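Local coordinates for esterase (Capnocytophaga ochracea, PDB 4W9R), which is uncharacterised but probably adopts the alpha/beta-hydrolase fold of the putative esterase family and may hydrolyse ester bonds, at residues E8-G13 / V104-G109; R94-V99 / G126-Y131; P168-Y173 / Y267-V272. All coordinates share one frame; numbering follows the deposited sequence.

Interaction 1. Residues E8-G13 / V104-G109; sequences ETFSSG and VPYIQG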
loop_
_atom_site.group_PDB
_atom_site.type_symbol
_atom_site.label_atom_id
_atom_site.label_comp_id
_atom_site.label_asym_id
_atom_site.label_seq_id
_atom_site.Cartn_x
_atom_site.Cartn_y
_atom_site.Cartn_z
ATOM N N GLU B 8 6.420 16.772 -16.204
ATOM C CA GLU B 8 6.330 17.730 -17.298
ATOM C C GLU B 8 5.131 18.651 -17.102
ATOM O O GLU B 8 4.233 18.356 -16.315
ATOM C CB GLU B 8 6.236 17.012 -18.647
ATOM C CG GLU B 8 4.922 16.285 -18.889
ATOM C CD GLU B 8 4.897 15.553 -20.220
ATOM O OE1 GLU B 8 5.979 15.176 -20.715
ATOM O OE2 GLU B 8 3.794 15.357 -20.773
ATOM N N THR B 9 5.127 19.774 -17.809
ATOM C CA THR B 9 4.005 20.700 -17.741
ATOM C C THR B 9 3.078 20.514 -18.935
ATOM O O THR B 9 3.530 20.350 -20.068
ATOM C CB THR B 9 4.474 22.166 -17.686
ATOM O OG1 THR B 9 5.348 22.432 -18.788
ATOM C CG2 THR B 9 5.210 22.439 -16.384
ATOM N N PHE B 10 1.779 20.527 -18.667
ATOM C CA PHE B 10 0.777 20.429 -19.719
ATOM C C PHE B 10 0.055 21.760 -19.854
ATOM O O PHE B 10 -0.455 22.298 -18.871
ATOM C CB PHE B 10 -0.217 19.305 -19.417
ATOM C CG PHE B 10 -1.270 19.121 -20.475
ATOM C CD1 PHE B 10 -2.491 19.770 -20.380
ATOM C CD2 PHE B 10 -1.043 18.291 -21.560
ATOM C CE1 PHE B 10 -3.461 19.601 -21.352
ATOM C CE2 PHE B 10 -2.009 18.117 -22.533
ATOM C CZ PHE B 10 -3.220 18.773 -22.428
ATOM N N SER B 11 0.017 22.296 -21.068
ATOM C CA SER B 11 -0.680 23.551 -21.304
ATOM C C SER B 11 -2.155 23.275 -21.556
ATOM O O SER B 11 -2.517 22.593 -22.513
ATOM C CB SER B 11 -0.065 24.304 -22.484
ATOM O OG SER B 11 1.260 24.714 -22.193
ATOM N N SER B 12 -3.003 23.814 -20.689
ATOM C CA SER B 12 -4.430 23.544 -20.756
ATOM C C SER B 12 -5.206 24.781 -21.183
ATOM O O SER B 12 -5.026 25.862 -20.625
ATOM C CB SER B 12 -4.942 23.041 -19.405
ATOM O OG SER B 12 -6.344 22.847 -19.432
ATOM N N GLY B 13 -6.066 24.614 -22.181
ATOM C CA GLY B 13 -6.898 25.704 -22.652
ATOM C C GLY B 13 -8.022 25.989 -21.678
ATOM O O GLY B 13 -8.375 27.144 -21.436
ATOM N N VAL B 104 -6.302 13.103 -21.077
ATOM C CA VAL B 104 -6.419 11.727 -21.554
ATOM C C VAL B 104 -6.194 11.586 -23.072
ATOM O O VAL B 104 -5.442 10.705 -23.492
ATOM C CB VAL B 104 -7.788 11.118 -21.170
ATOM C CG1 VAL B 104 -8.004 9.786 -21.873
ATOM C CG2 VAL B 104 -7.885 10.948 -19.660
ATOM N N PRO B 105 -6.826 12.444 -23.902
ATOM C CA PRO B 105 -6.526 12.317 -25.335
ATOM C C PRO B 105 -5.062 12.603 -25.664
ATOM O O PRO B 105 -4.524 12.023 -26.609
ATOM C CB PRO B 105 -7.439 13.364 -25.982
ATOM C CG PRO B 105 -8.548 13.546 -25.010
ATOM C CD PRO B 105 -7.896 13.430 -23.665
ATOM N N TYR B 106 -4.433 13.483 -24.892
ATOM C CA TYR B 106 -3.015 13.779 -25.068
ATOM C C TYR B 106 -2.166 12.538 -24.832
ATOM O O TYR B 106 -1.241 12.253 -25.591
ATOM C CB TYR B 106 -2.578 14.900 -24.126
ATOM C CG TYR B 106 -1.079 15.048 -23.988
ATOM C CD1 TYR B 106 -0.325 15.645 -24.989
ATOM C CD2 TYR B 106 -0.420 14.600 -22.849
ATOM C CE1 TYR B 106 1.047 15.786 -24.863
ATOM C CE2 TYR B 106 0.950 14.738 -22.714
ATOM C CZ TYR B 106 1.677 15.331 -23.724
ATOM O OH TYR B 106 3.040 15.467 -23.590
ATOM N N ILE B 107 -2.487 11.806 -23.770
ATOM C CA ILE B 107 -1.782 10.571 -23.456
ATOM C C ILE B 107 -2.069 9.510 -24.515
ATOM O O ILE B 107 -1.177 8.762 -24.913
ATOM C CB ILE B 107 -2.174 10.038 -22.063
ATOM C CG1 ILE B 107 -1.865 11.084 -20.993
ATOM C CG2 ILE B 107 -1.435 8.749 -21.751
ATOM C CD1 ILE B 107 -0.405 11.473 -20.933
ATOM N N GLN B 108 -3.315 9.461 -24.979
ATOM C CA GLN B 108 -3.712 8.501 -26.004
ATOM C C GLN B 108 -2.988 8.755 -27.321
ATOM O O GLN B 108 -2.767 7.835 -28.105
ATOM C CB GLN B 108 -5.224 8.547 -26.227
ATOM C CG GLN B 108 -6.034 7.892 -25.124
ATOM C CD GLN B 108 -7.523 8.084 -25.312
ATOM O OE1 GLN B 108 -7.990 9.195 -25.565
ATOM N NE2 GLN B 108 -8.279 6.999 -25.194
ATOM N N GLY B 109 -2.630 10.012 -27.563
ATOM C CA GLY B 109 -1.892 10.367 -28.759
ATOM C C GLY B 109 -0.416 10.041 -28.642
ATOM O O GLY B 109 0.220 9.647 -29.619
#
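An edge-to-face aromatic pair, F10 against Y106, is joined here to a hydrogen bond from Y106 to E8, and together they link an edge strand of the sheet to a helix lying over it. The fold is that expected of an alpha/beta-hydrolase, with a mixed sheet in the order 1-2-4-3-5-6-7-8: strand 5-12 is its first edge, and helix 91-110 is one of the helices that flank it. How a strand at the rim of a sheet receives a helix is well illustrated by this pair, because alternate residues of the strand, E8 and F10, face the helix and share a single tyrosine. F10 presents the CD2-CE2 edge of its ring, F10 CE2 lying 3.5 Å from Y106 CG. The ring centroids are 5.1 Å apart and the planes stand at 65°, as befits a T-shaped pair. CG anti to the backbone N (chi1 166°) carries the Y106 ring toward the strand, where one face meets F10 and the hydroxyl travels on past it. With a leucine here, E8 OE2 would probably lose its hydroxyl mate and the F10 edge would be left without a ring face to press on. The neighbouring strand 17-24 adds I21, which touches both E8 and F10, and E102 of helix 91-110 reaches F10 as well. On the glutamate side the chain runs extended beyond CG, bringing OE2 in at the edge of the Y106 ring. There Y106 OH donates to E8 OE2 over 2.9 Å, on the syn side of the carboxylate and 28° out of its plane.

Interaction 2. Residues R94-V99 / G126-Y131; sequences RFFEFV and GFLANY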
loop_
_atom_site.group_PDB
_atom_site.type_symbol
_atom_site.label_atom_id
_atom_site.label_comp_id
_atom_site.label_asym_id
_atom_site.label_seq_id
_atom_site.Cartn_x
_atom_site.Cartn_y
_atom_site.Cartn_z
ATOM N N ARG B 94 -14.144 23.138 -15.302
ATOM C CA ARG B 94 -12.991 23.286 -16.178
ATOM C C ARG B 94 -11.968 22.186 -15.914
ATOM O O ARG B 94 -11.429 21.593 -16.848
ATOM C CB ARG B 94 -12.354 24.666 -16.002
ATOM C CG ARG B 94 -13.221 25.815 -16.508
ATOM C CD ARG B 94 -12.607 27.170 -16.186
ATOM N NE ARG B 94 -13.592 28.077 -15.604
ATOM C CZ ARG B 94 -13.342 28.913 -14.601
ATOM N NH1 ARG B 94 -12.130 28.967 -14.065
ATOM N NH2 ARG B 94 -14.304 29.697 -14.133
ATOM N N PHE B 95 -11.710 21.910 -14.640
ATOM C CA PHE B 95 -10.782 20.847 -14.272
ATOM C C PHE B 95 -11.345 19.489 -14.672
ATOM O O PHE B 95 -10.623 18.633 -15.188
ATOM C CB PHE B 95 -10.489 20.874 -12.771
ATOM C CG PHE B 95 -9.514 19.821 -12.327
ATOM C CD1 PHE B 95 -8.150 20.032 -12.435
ATOM C CD2 PHE B 95 -9.962 18.618 -11.804
ATOM C CE1 PHE B 95 -7.251 19.064 -12.028
ATOM C CE2 PHE B 95 -9.067 17.646 -11.397
ATOM C CZ PHE B 95 -7.710 17.870 -11.509
ATOM N N PHE B 96 -12.639 19.305 -14.426
ATOM C CA PHE B 96 -13.334 18.069 -14.766
ATOM C C PHE B 96 -13.159 17.715 -16.240
ATOM O O PHE B 96 -12.829 16.577 -16.575
ATOM C CB PHE B 96 -14.820 18.195 -14.423
ATOM C CG PHE B 96 -15.611 16.943 -14.661
ATOM C CD1 PHE B 96 -15.527 15.878 -13.780
ATOM C CD2 PHE B 96 -16.454 16.838 -15.754
ATOM C CE1 PHE B 96 -16.260 14.727 -13.992
ATOM C CE2 PHE B 96 -17.189 15.689 -15.970
ATOM C CZ PHE B 96 -17.091 14.632 -15.089
ATOM N N GLU B 97 -13.372 18.698 -17.111
ATOM C CA GLU B 97 -13.260 18.486 -18.552
ATOM C C GLU B 97 -11.808 18.477 -19.024
ATOM O O GLU B 97 -11.486 17.871 -20.046
ATOM C CB GLU B 97 -14.054 19.550 -19.312
ATOM C CG GLU B 97 -15.552 19.518 -19.041
ATOM C CD GLU B 97 -16.328 20.482 -19.920
ATOM O OE1 GLU B 97 -15.823 20.841 -21.005
ATOM O OE2 GLU B 97 -17.443 20.882 -19.525
ATOM N N PHE B 98 -10.935 19.152 -18.280
ATOM C CA PHE B 98 -9.506 19.146 -18.584
ATOM C C PHE B 98 -8.958 17.722 -18.600
ATOM O O PHE B 98 -8.163 17.364 -19.466
ATOM C CB PHE B 98 -8.735 19.998 -17.572
ATOM C CG PHE B 98 -7.331 19.520 -17.317
ATOM C CD1 PHE B 98 -6.337 19.708 -18.263
ATOM C CD2 PHE B 98 -7.005 18.890 -16.126
ATOM C CE1 PHE B 98 -5.046 19.267 -18.031
ATOM C CE2 PHE B 98 -5.716 18.448 -15.886
ATOM C CZ PHE B 98 -4.734 18.639 -16.840
ATOM N N VAL B 99 -9.392 16.915 -17.638
ATOM C CA VAL B 99 -8.977 15.519 -17.569
ATOM C C VAL B 99 -9.531 14.730 -18.753
ATOM O O VAL B 99 -8.793 14.031 -19.445
ATOM C CB VAL B 99 -9.440 14.857 -16.257
ATOM C CG1 VAL B 99 -9.012 13.398 -16.216
ATOM C CG2 VAL B 99 -8.891 15.612 -15.055
ATOM N N GLY B 126 -11.886 12.927 -5.012
ATOM C CA GLY B 126 -12.459 11.595 -4.946
ATOM C C GLY B 126 -13.948 11.596 -5.230
ATOM O O GLY B 126 -14.470 10.676 -5.857
ATOM N N PHE B 127 -14.637 12.632 -4.762
ATOM C CA PHE B 127 -16.061 12.778 -5.028
ATOM C C PHE B 127 -16.293 13.318 -6.434
ATOM O O PHE B 127 -17.264 12.952 -7.094
ATOM C CB PHE B 127 -16.717 13.695 -3.995
ATOM C CG PHE B 127 -18.197 13.856 -4.188
ATOM C CD1 PHE B 127 -19.058 12.797 -3.949
ATOM C CD2 PHE B 127 -18.729 15.062 -4.615
ATOM C CE1 PHE B 127 -20.420 12.938 -4.128
ATOM C CE2 PHE B 127 -20.092 15.209 -4.796
ATOM C CZ PHE B 127 -20.939 14.145 -4.552
ATOM N N LEU B 128 -15.397 14.192 -6.880
ATOM C CA LEU B 128 -15.461 14.751 -8.226
ATOM C C LEU B 128 -15.367 13.655 -9.284
ATOM O O LEU B 128 -16.011 13.731 -10.331
ATOM C CB LEU B 128 -14.342 15.774 -8.432
ATOM C CG LEU B 128 -14.163 16.329 -9.848
ATOM C CD1 LEU B 128 -15.372 17.151 -10.253
ATOM C CD2 LEU B 128 -12.891 17.154 -9.951
ATOM N N ALA B 129 -14.572 12.631 -8.994
ATOM C CA ALA B 129 -14.338 11.542 -9.933
ATOM C C ALA B 129 -15.607 10.738 -10.211
ATOM O O ALA B 129 -15.721 10.093 -11.252
ATOM C CB ALA B 129 -13.240 10.627 -9.411
ATOM N N ASN B 130 -16.554 10.776 -9.278
ATOM C CA ASN B 130 -17.817 10.065 -9.445
ATOM C C ASN B 130 -18.596 10.544 -10.662
ATOM O O ASN B 130 -19.305 9.770 -11.305
ATOM C CB ASN B 130 -18.692 10.219 -8.199
ATOM C CG ASN B 130 -18.116 9.517 -6.988
ATOM O OD1 ASN B 130 -17.426 8.506 -7.111
ATOM N ND2 ASN B 130 -18.404 10.049 -5.805
ATOM N N TYR B 131 -18.447 11.825 -10.983
ATOM C CA TYR B 131 -19.264 12.461 -12.010
ATOM C C TYR B 131 -18.905 12.029 -13.429
ATOM O O TYR B 131 -19.595 12.387 -14.382
ATOM C CB TYR B 131 -19.171 13.980 -11.875
ATOM C CG TYR B 131 -19.999 14.506 -10.725
ATOM C CD1 TYR B 131 -19.515 14.472 -9.424
ATOM C CD2 TYR B 131 -21.272 15.013 -10.938
ATOM C CE1 TYR B 131 -20.273 14.942 -8.368
ATOM C CE2 TYR B 131 -22.037 15.486 -9.890
ATOM C CZ TYR B 131 -21.534 15.448 -8.607
ATOM O OH TYR B 131 -22.296 15.916 -7.563
#
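F96 meets L128 and Y131 in a buried apolar contact between helix 91-110 and the segment 126-131, a good instance of how one aromatic side chain can reach two residues three apart. Its CB leaves helix 91-110 across the gap rather than straight into it, and CG, anti to the backbone N (chi1 -177°), swings the ring over to the other segment. From there each atom along one side of the ring has its own neighbour. F96 CD1 lies 3.8 Å from L128 CD1, a methyl that approaches the ring obliquely. F96 CE1, one step further, packs 3.7 Å from Y131 CB. The tip, F96 CZ, reaches the backbone, 3.4 Å from Y131 O. L128 divides its branches between two phenylalanines: while CD1 serves F96, L128 CD2 sits at the edge of the F95 ring, 3.8 Å from F95 CD2. Y131 contributes its CB and backbone here, and its ring turns elsewhere, with the hydroxyl hydrogen-bonded to G86 O and the ring edge-to-face with F159. Y132 adds a further ring stacked on F96 and bonds through its hydroxyl to F96 O. Helix 91-110, the beta-alpha-beta crossover between parallel strands 67-71 and 116-122, thus packs on L128 of helix 123-128, which follows strand 116-122, and on Y131, consistent with an alpha/beta-hydrolase core; F95 also touches helix 76-79, while F127 and N130 rest on strand 143-149.

Interaction 3. Residues P168-Y173 / Y267-V272; sequences PNRLFY and YKQLGV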
loop_
_atom_site.group_PDB
_atom_site.type_symbol
_atom_site.label_atom_id
_atom_site.label_comp_id
_atom_site.label_asym_id
_atom_site.label_seq_id
_atom_site.Cartn_x
_atom_site.Cartn_y
_atom_site.Cartn_z
ATOM N N PRO B 168 -21.963 0.479 -21.655
ATOM C CA PRO B 168 -21.851 -0.419 -22.812
ATOM C C PRO B 168 -20.984 -1.657 -22.565
ATOM O O PRO B 168 -21.366 -2.741 -23.005
ATOM C CB PRO B 168 -21.223 0.476 -23.896
ATOM C CG PRO B 168 -20.754 1.714 -23.183
ATOM C CD PRO B 168 -21.681 1.873 -22.029
ATOM N N ASN B 169 -19.852 -1.516 -21.880
ATOM C CA ASN B 169 -18.994 -2.675 -21.647
ATOM C C ASN B 169 -18.829 -3.043 -20.174
ATOM O O ASN B 169 -19.447 -3.995 -19.696
ATOM C CB ASN B 169 -17.614 -2.430 -22.264
ATOM C CG ASN B 169 -16.671 -3.605 -22.075
ATOM O OD1 ASN B 169 -17.105 -4.750 -21.943
ATOM N ND2 ASN B 169 -15.372 -3.326 -22.061
ATOM N N ARG B 170 -18.013 -2.283 -19.450
ATOM C CA ARG B 170 -17.770 -2.580 -18.043
ATOM C C ARG B 170 -17.449 -1.330 -17.232
ATOM O O ARG B 170 -16.769 -0.421 -17.711
ATOM C CB ARG B 170 -16.632 -3.596 -17.905
ATOM C CG ARG B 170 -16.285 -3.972 -16.468
ATOM C CD ARG B 170 -15.266 -5.094 -16.430
ATOM N NE ARG B 170 -14.877 -5.458 -15.070
ATOM C CZ ARG B 170 -13.728 -5.107 -14.502
ATOM N NH1 ARG B 170 -12.847 -4.378 -15.176
ATOM N NH2 ARG B 170 -13.455 -5.486 -13.262
ATOM N N LEU B 171 -17.936 -1.298 -15.996
ATOM C CA LEU B 171 -17.596 -0.232 -15.067
ATOM C C LEU B 171 -17.196 -0.808 -13.717
ATOM O O LEU B 171 -17.995 -1.471 -13.053
ATOM C CB LEU B 171 -18.765 0.737 -14.896
ATOM C CG LEU B 171 -18.563 1.798 -13.812
ATOM C CD1 LEU B 171 -17.322 2.638 -14.096
ATOM C CD2 LEU B 171 -19.795 2.677 -13.682
ATOM N N PHE B 172 -15.953 -0.557 -13.319
ATOM C CA PHE B 172 -15.483 -0.955 -12.000
ATOM C C PHE B 172 -15.483 0.251 -11.071
ATOM O O PHE B 172 -14.730 1.202 -11.279
ATOM C CB PHE B 172 -14.083 -1.568 -12.080
ATOM C CG PHE B 172 -13.541 -2.015 -10.751
ATOM C CD1 PHE B 172 -13.808 -3.289 -10.273
ATOM C CD2 PHE B 172 -12.765 -1.165 -9.978
ATOM C CE1 PHE B 172 -13.313 -3.705 -9.051
ATOM C CE2 PHE B 172 -12.267 -1.576 -8.753
ATOM C CZ PHE B 172 -12.542 -2.848 -8.291
ATOM N N TYR B 173 -16.331 0.211 -10.049
ATOM C CA TYR B 173 -16.410 1.310 -9.097
ATOM C C TYR B 173 -16.001 0.866 -7.698
ATOM O O TYR B 173 -16.516 -0.122 -7.176
ATOM C CB TYR B 173 -17.819 1.902 -9.065
ATOM C CG TYR B 173 -17.956 3.072 -8.118
ATOM C CD1 TYR B 173 -17.536 4.343 -8.490
ATOM C CD2 TYR B 173 -18.496 2.908 -6.848
ATOM C CE1 TYR B 173 -17.653 5.415 -7.629
ATOM C CE2 TYR B 173 -18.618 3.976 -5.979
ATOM C CZ TYR B 173 -18.195 5.227 -6.374
ATOM O OH TYR B 173 -18.314 6.292 -5.512
ATOM N N TYR B 267 -9.119 -9.615 -22.363
ATOM C CA TYR B 267 -9.081 -8.632 -23.440
ATOM C C TYR B 267 -10.279 -7.688 -23.389
ATOM O O TYR B 267 -10.155 -6.505 -23.698
ATOM C CB TYR B 267 -9.028 -9.322 -24.804
ATOM C CG TYR B 267 -9.044 -8.348 -25.960
ATOM C CD1 TYR B 267 -7.924 -7.587 -26.266
ATOM C CD2 TYR B 267 -10.180 -8.183 -26.742
ATOM C CE1 TYR B 267 -7.932 -6.691 -27.319
ATOM C CE2 TYR B 267 -10.199 -7.289 -27.798
ATOM C CZ TYR B 267 -9.071 -6.546 -28.081
ATOM O OH TYR B 267 -9.081 -5.655 -29.130
ATOM N N LYS B 268 -11.435 -8.213 -23.001
ATOM C CA LYS B 268 -12.647 -7.406 -22.945
ATOM C C LYS B 268 -12.580 -6.369 -21.823
ATOM O O LYS B 268 -12.851 -5.188 -22.041
ATOM C CB LYS B 268 -13.879 -8.298 -22.768
ATOM C CG LYS B 268 -15.199 -7.548 -22.859
ATOM C CD LYS B 268 -16.383 -8.502 -22.877
ATOM C CE LYS B 268 -17.688 -7.754 -23.107
ATOM N NZ LYS B 268 -18.853 -8.676 -23.204
ATOM N N GLN B 269 -12.231 -6.818 -20.620
ATOM C CA GLN B 269 -12.165 -5.930 -19.465
ATOM C C GLN B 269 -10.908 -5.059 -19.434
ATOM O O GLN B 269 -10.991 -3.850 -19.211
ATOM C CB GLN B 269 -12.244 -6.745 -18.172
ATOM C CG GLN B 269 -13.447 -7.667 -18.082
ATOM C CD GLN B 269 -13.561 -8.336 -16.727
ATOM O OE1 GLN B 269 -12.683 -8.192 -15.875
ATOM N NE2 GLN B 269 -14.646 -9.071 -16.519
ATOM N N LEU B 270 -9.749 -5.675 -19.643
ATOM C CA LEU B 270 -8.476 -4.971 -19.489
ATOM C C LEU B 270 -7.945 -4.360 -20.787
ATOM O O LEU B 270 -6.981 -3.597 -20.767
ATOM C CB LEU B 270 -7.422 -5.913 -18.898
ATOM C CG LEU B 270 -7.351 -6.051 -17.374
ATOM C CD1 LEU B 270 -8.695 -6.415 -16.765
ATOM C CD2 LEU B 270 -6.300 -7.083 -16.999
ATOM N N GLY B 271 -8.574 -4.695 -21.908
ATOM C CA GLY B 271 -8.177 -4.149 -23.195
ATOM C C GLY B 271 -6.815 -4.587 -23.709
ATOM O O GLY B 271 -6.292 -4.001 -24.657
ATOM N N VAL B 272 -6.237 -5.614 -23.094
ATOM C CA VAL B 272 -4.935 -6.119 -23.524
ATOM C C VAL B 272 -5.001 -7.589 -23.934
ATOM O O VAL B 272 -5.836 -8.349 -23.440
ATOM C CB VAL B 272 -3.869 -5.962 -22.418
ATOM C CG1 VAL B 272 -3.643 -4.494 -22.100
ATOM C CG2 VAL B 272 -4.276 -6.728 -21.167
#
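N169 and R170, in the loop that leads into strand 171-180, meet K268 and Q269 in the last turn of helix 255-270, so the contact joins the start of that strand, next to the outermost strand 205-213 of a sheet like that of the alpha/beta-hydrolases, to the helical C-terminal part of the chain. The polar part is one hydrogen bond: N169 ND2 donates to K268 O over 3.1 Å, with an N-H...O angle of 161°. The acceptor lies close to the plane of the N169 amide, whereas the donor stands 42° above the plane of the carbonyl. Such a bond suits the end of a helix, where carbonyls run out of later backbone amides; G271, with positive phi, marks where this one leaves helical geometry. Van der Waals packing supplements it. K268 stretches out, every side-chain torsion near 180°, and its chain crosses N169 obliquely, with K268 CE 3.3 Å from N169 OD1. Stacking of flat groups makes up the third kind. R170, extended from CG to NE, carries its guanidinium as far as Q269, where it stacks on the amide with the planes 3° apart. Its charge is probably balanced from outside the pair, since NH2 forms a salt bridge with E206 on the adjoining strand. One face of the guanidinium has F172 CB toward its rim; over the centre of the opposite face sits Q269 OE1, 3.5 Å from R170 CZ.

Overall arrangement
Taken together, the contacts run from the first edge strand, through the helices packed on the sheet, to the helical C-terminal part. Interactions 1 and 2 both use helix 91-110 and lie about 15 Å apart between centres; along the chain their segments alternate, and they touch where F10 packs against F98. Interaction 3 follows both in sequence, its centre about 20 Å from that of interaction 2 and about 23 Å from that of interaction 1, yet N130 OD1 and Y173 OH, 2.9 Å apart, probably hydrogen-bond and tie it to interaction 2. Interactions 1 and 3 reach the same sheet without touching. Interaction 3 brings the helical C-terminal part against strand 171-180.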